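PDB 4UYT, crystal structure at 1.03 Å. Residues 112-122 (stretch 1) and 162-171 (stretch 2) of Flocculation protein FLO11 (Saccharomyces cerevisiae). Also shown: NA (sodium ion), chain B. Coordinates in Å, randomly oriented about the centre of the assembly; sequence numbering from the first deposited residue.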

# COMPACT_ATOMS: atom_id res chain seq x y z
N CYS A 112 9.71 5.81 20.81
CA CYS A 112 8.76 4.70 20.95
C CYS A 112 8.21 4.16 19.65
O CYS A 112 7.65 3.08 19.69
CB CYS A 112 7.58 5.08 21.84
SG CYS A 112 7.92 5.14 23.59
N GLN A 113 8.35 4.90 18.54
CA GLN A 113 7.60 4.62 17.31
C GLN A 113 8.48 4.69 16.09
O GLN A 113 9.41 5.49 16.06
CB GLN A 113 6.44 5.59 17.19
CG GLN A 113 5.56 5.46 18.42
CD GLN A 113 4.41 6.34 18.43
OE1 GLN A 113 4.54 7.57 18.39
NE2 GLN A 113 3.22 5.71 18.40
N VAL A 114 8.17 3.85 15.11
CA VAL A 114 8.92 3.74 13.88
C VAL A 114 7.97 3.90 12.69
O VAL A 114 6.81 3.48 12.76
CB VAL A 114 9.68 2.39 13.75
CG1 VAL A 114 11.02 2.43 14.48
CG2 VAL A 114 8.79 1.20 14.13
N TRP A 115 8.50 4.43 11.61
CA TRP A 115 7.82 4.56 10.35
C TRP A 115 7.77 3.24 9.59
O TRP A 115 8.76 2.50 9.48
CB TRP A 115 8.54 5.55 9.44
CG TRP A 115 8.38 7.00 9.83
CD1 TRP A 115 9.29 7.78 10.45
CD2 TRP A 115 7.25 7.82 9.56
NE1 TRP A 115 8.79 9.04 10.58
CE2 TRP A 115 7.54 9.11 10.02
CE3 TRP A 115 6.03 7.59 8.93
CZ2 TRP A 115 6.64 10.17 9.90
CZ3 TRP A 115 5.15 8.65 8.78
CH2 TRP A 115 5.46 9.94 9.27
N MET A 116 6.63 3.00 8.99
CA MET A 116 6.55 2.05 7.91
C MET A 116 7.54 2.43 6.80
O MET A 116 7.55 3.59 6.39
CB MET A 116 5.14 2.11 7.35
CG MET A 116 4.82 1.10 6.27
SD MET A 116 3.15 1.31 5.66
CE MET A 116 3.37 2.68 4.54
N PRO A 117 8.32 1.49 6.26
CA PRO A 117 9.12 1.81 5.07
C PRO A 117 8.18 1.93 3.89
O PRO A 117 7.27 1.11 3.75
CB PRO A 117 10.06 0.59 4.95
CG PRO A 117 9.26 -0.56 5.55
CD PRO A 117 8.44 0.07 6.66
N ASN A 118 8.38 2.93 3.04
CA ASN A 118 7.45 3.19 1.97
C ASN A 118 7.64 2.19 0.83
O ASN A 118 8.69 1.61 0.62
CB ASN A 118 7.58 4.64 1.53
CG ASN A 118 7.08 5.58 2.60
OD1 ASN A 118 7.80 6.56 2.99
ND2 ASN A 118 5.92 5.35 3.10
N PHE A 119 6.57 2.05 0.08
CA PHE A 119 6.52 1.09 -1.01
C PHE A 119 5.60 1.66 -2.08
O PHE A 119 4.99 2.72 -1.92
CB PHE A 119 6.07 -0.31 -0.50
CG PHE A 119 4.73 -0.29 0.21
CD1 PHE A 119 3.56 -0.35 -0.49
CD2 PHE A 119 4.66 -0.23 1.59
CE1 PHE A 119 2.33 -0.32 0.16
CE2 PHE A 119 3.44 -0.21 2.25
CZ PHE A 119 2.28 -0.26 1.52
N GLN A 120 5.49 0.92 -3.18
CA GLN A 120 4.58 1.28 -4.25
C GLN A 120 3.73 0.09 -4.59
O GLN A 120 4.09 -1.06 -4.34
CB GLN A 120 5.33 1.78 -5.48
CG GLN A 120 6.31 2.90 -5.19
CD GLN A 120 7.61 2.38 -4.63
OE1 GLN A 120 8.19 1.45 -5.19
NE2 GLN A 120 8.07 2.95 -3.52
N ILE A 121 2.58 0.39 -5.18
CA ILE A 121 1.70 -0.62 -5.70
C ILE A 121 1.58 -0.38 -7.20
O ILE A 121 1.16 0.72 -7.62
CB ILE A 121 0.33 -0.63 -5.00
CG1 ILE A 121 0.50 -0.73 -3.48
CG2 ILE A 121 -0.50 -1.79 -5.55
CD1 ILE A 121 -0.81 -0.82 -2.72
N GLN A 122 1.97 -1.39 -7.98
CA GLN A 122 2.02 -1.29 -9.43
C GLN A 122 0.78 -1.98 -9.98
O GLN A 122 0.60 -3.19 -9.82
CB GLN A 122 3.30 -1.95 -9.94
CG GLN A 122 3.49 -1.95 -11.44
CD GLN A 122 4.67 -2.82 -11.83
OE1 GLN A 122 5.79 -2.62 -11.37
NE2 GLN A 122 4.42 -3.81 -12.66
N ASP A 162 0.90 9.11 -3.26
CA ASP A 162 -0.51 8.85 -3.42
C ASP A 162 -1.23 8.42 -2.16
O ASP A 162 -2.46 8.54 -2.08
CB ASP A 162 -0.66 7.81 -4.51
CG ASP A 162 0.08 8.24 -5.76
OD1 ASP A 162 -0.34 9.25 -6.37
OD2 ASP A 162 1.14 7.63 -6.03
N PHE A 163 -0.46 7.91 -1.20
CA PHE A 163 -1.01 7.38 0.02
C PHE A 163 -0.15 7.87 1.18
O PHE A 163 1.05 8.04 1.00
CB PHE A 163 -0.89 5.85 0.06
CG PHE A 163 -1.57 5.10 -1.04
CD1 PHE A 163 -2.90 5.33 -1.35
CD2 PHE A 163 -0.91 4.07 -1.68
CE1 PHE A 163 -3.53 4.53 -2.28
CE2 PHE A 163 -1.54 3.27 -2.60
CZ PHE A 163 -2.84 3.52 -2.92
N PRO A 164 -0.75 8.06 2.36
CA PRO A 164 0.05 8.43 3.51
C PRO A 164 1.05 7.37 3.92
O PRO A 164 0.90 6.18 3.66
CB PRO A 164 -1.01 8.61 4.63
CG PRO A 164 -2.24 7.91 4.16
CD PRO A 164 -2.18 7.89 2.68
N GLY A 165 2.11 7.83 4.55
CA GLY A 165 2.89 6.96 5.42
C GLY A 165 2.23 6.75 6.77
O GLY A 165 1.30 7.49 7.16
N PHE A 166 2.70 5.73 7.49
CA PHE A 166 2.15 5.30 8.77
C PHE A 166 3.27 5.02 9.72
O PHE A 166 4.39 4.69 9.31
CB PHE A 166 1.30 4.04 8.60
CG PHE A 166 0.02 4.29 7.88
CD1 PHE A 166 -0.00 4.34 6.48
CD2 PHE A 166 -1.18 4.48 8.58
CE1 PHE A 166 -1.19 4.62 5.83
CE2 PHE A 166 -2.36 4.74 7.91
CZ PHE A 166 -2.36 4.80 6.55
N TYR A 167 2.96 5.06 11.01
CA TYR A 167 3.93 4.66 12.03
C TYR A 167 3.21 3.94 13.16
O TYR A 167 1.99 3.96 13.29
CB TYR A 167 4.73 5.87 12.50
CG TYR A 167 3.97 6.94 13.26
CD1 TYR A 167 3.64 6.76 14.59
CD2 TYR A 167 3.73 8.18 12.70
CE1 TYR A 167 3.05 7.73 15.35
CE2 TYR A 167 3.13 9.21 13.46
CZ TYR A 167 2.79 8.95 14.79
OH TYR A 167 2.21 9.90 15.61
N TRP A 168 4.00 3.25 13.98
CA TRP A 168 3.47 2.43 15.06
C TRP A 168 4.59 2.19 16.08
O TRP A 168 5.73 2.56 15.89
CB TRP A 168 2.94 1.11 14.54
CG TRP A 168 3.90 0.32 13.71
CD1 TRP A 168 4.94 -0.47 14.15
CD2 TRP A 168 3.92 0.23 12.29
NE1 TRP A 168 5.60 -1.03 13.09
CE2 TRP A 168 4.99 -0.65 11.94
CE3 TRP A 168 3.12 0.76 11.27
CZ2 TRP A 168 5.25 -1.03 10.63
CZ3 TRP A 168 3.38 0.39 9.98
CH2 TRP A 168 4.42 -0.51 9.67
N ASN A 169 4.22 1.54 17.18
CA ASN A 169 5.16 1.33 18.27
C ASN A 169 6.25 0.29 17.92
O ASN A 169 5.95 -0.80 17.42
CB ASN A 169 4.46 0.90 19.54
CG ASN A 169 3.86 2.08 20.29
OD1 ASN A 169 3.40 3.06 19.70
ND2 ASN A 169 3.84 1.98 21.60
N ILE A 170 7.47 0.61 18.29
CA ILE A 170 8.60 -0.31 18.20
C ILE A 170 8.26 -1.59 18.97
O ILE A 170 7.82 -1.54 20.13
CB ILE A 170 9.87 0.35 18.74
CG1 ILE A 170 10.28 1.53 17.85
CG2 ILE A 170 11.02 -0.66 18.85
CD1 ILE A 170 11.26 2.49 18.52
N ASP A 171 8.47 -2.72 18.31
CA ASP A 171 8.21 -4.07 18.82
C ASP A 171 6.75 -4.25 19.24
O ASP A 171 6.40 -5.22 19.93
CB ASP A 171 9.16 -4.41 19.97
CG ASP A 171 10.61 -4.30 19.57
OD1 ASP A 171 10.90 -4.43 18.35
OD2 ASP A 171 11.46 -4.07 20.46
NA NA B . 9.95 11.52 11.53
O HOH W 1 7.68 0.81 21.60
O HOH W 2 5.65 5.57 5.87
O HOH W 3 9.76 12.55 13.87

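Two short strands, 113-115 and 166-169, run antiparallel, their N-to-C directions 151° apart. Val114 and Trp168 form the hydrogen-bonded pair at the centre: Val114 N donates to Trp168 O at 2.9 Å, and Trp168 N returns a bond to Val114 O at 3.1 Å. The ladder extends past both strands' paired residues, with Ile170 N giving to Cys112 O at 2.8 Å and Met116 N to Phe166 O at 2.8 Å. At the non-hydrogen-bonded pairs the backbones draw closer, CA to CA 4.2 Å for both Gln113 with Asn169 and Trp115 with Tyr167. A water donates to Cys112 O and Ile170 O, bridging the two stretches at one end.

Side chains use both faces of the sheet. Val114 and Trp168 share one: the branched valine packs its CG2 4.2 Å from Trp168 CD1, and the indole swings back across the opposing strand so that Val114 O and Met116 N lie over its face. Met116 CB packs against Trp168 CH2 at 3.6 Å, and the flexible methionine chain carries CE to the edge of the Phe166 ring, 4.2 Å from CD1. Val114 CG1 also meets Ile170 CG1 at 3.6 Å, an apolar fit of two beta-branched residues.

On the face of Trp115 and Tyr167, the tyrosine ring presents its edge to the indole's face, with planes at 79° and centroids 5.6 Å apart. Gly165 lies at the edge of the same indole, its C 4.0 Å from Trp115 CZ3; a CB there would lie a tight 3.5 Å from CZ3. Trp115 NE1 lies 2.9 Å from the sodium ion NA.

Gln113 and Asn169 join amide to amide, Gln113 NE2 donating to Asn169 OD1 at 3.0 Å. Farther along, Ile121 CD1 touches Phe163 CE2 at 4.2 Å, both side chains buried. Altogether the contact buries 794 Å², summed over both stretches.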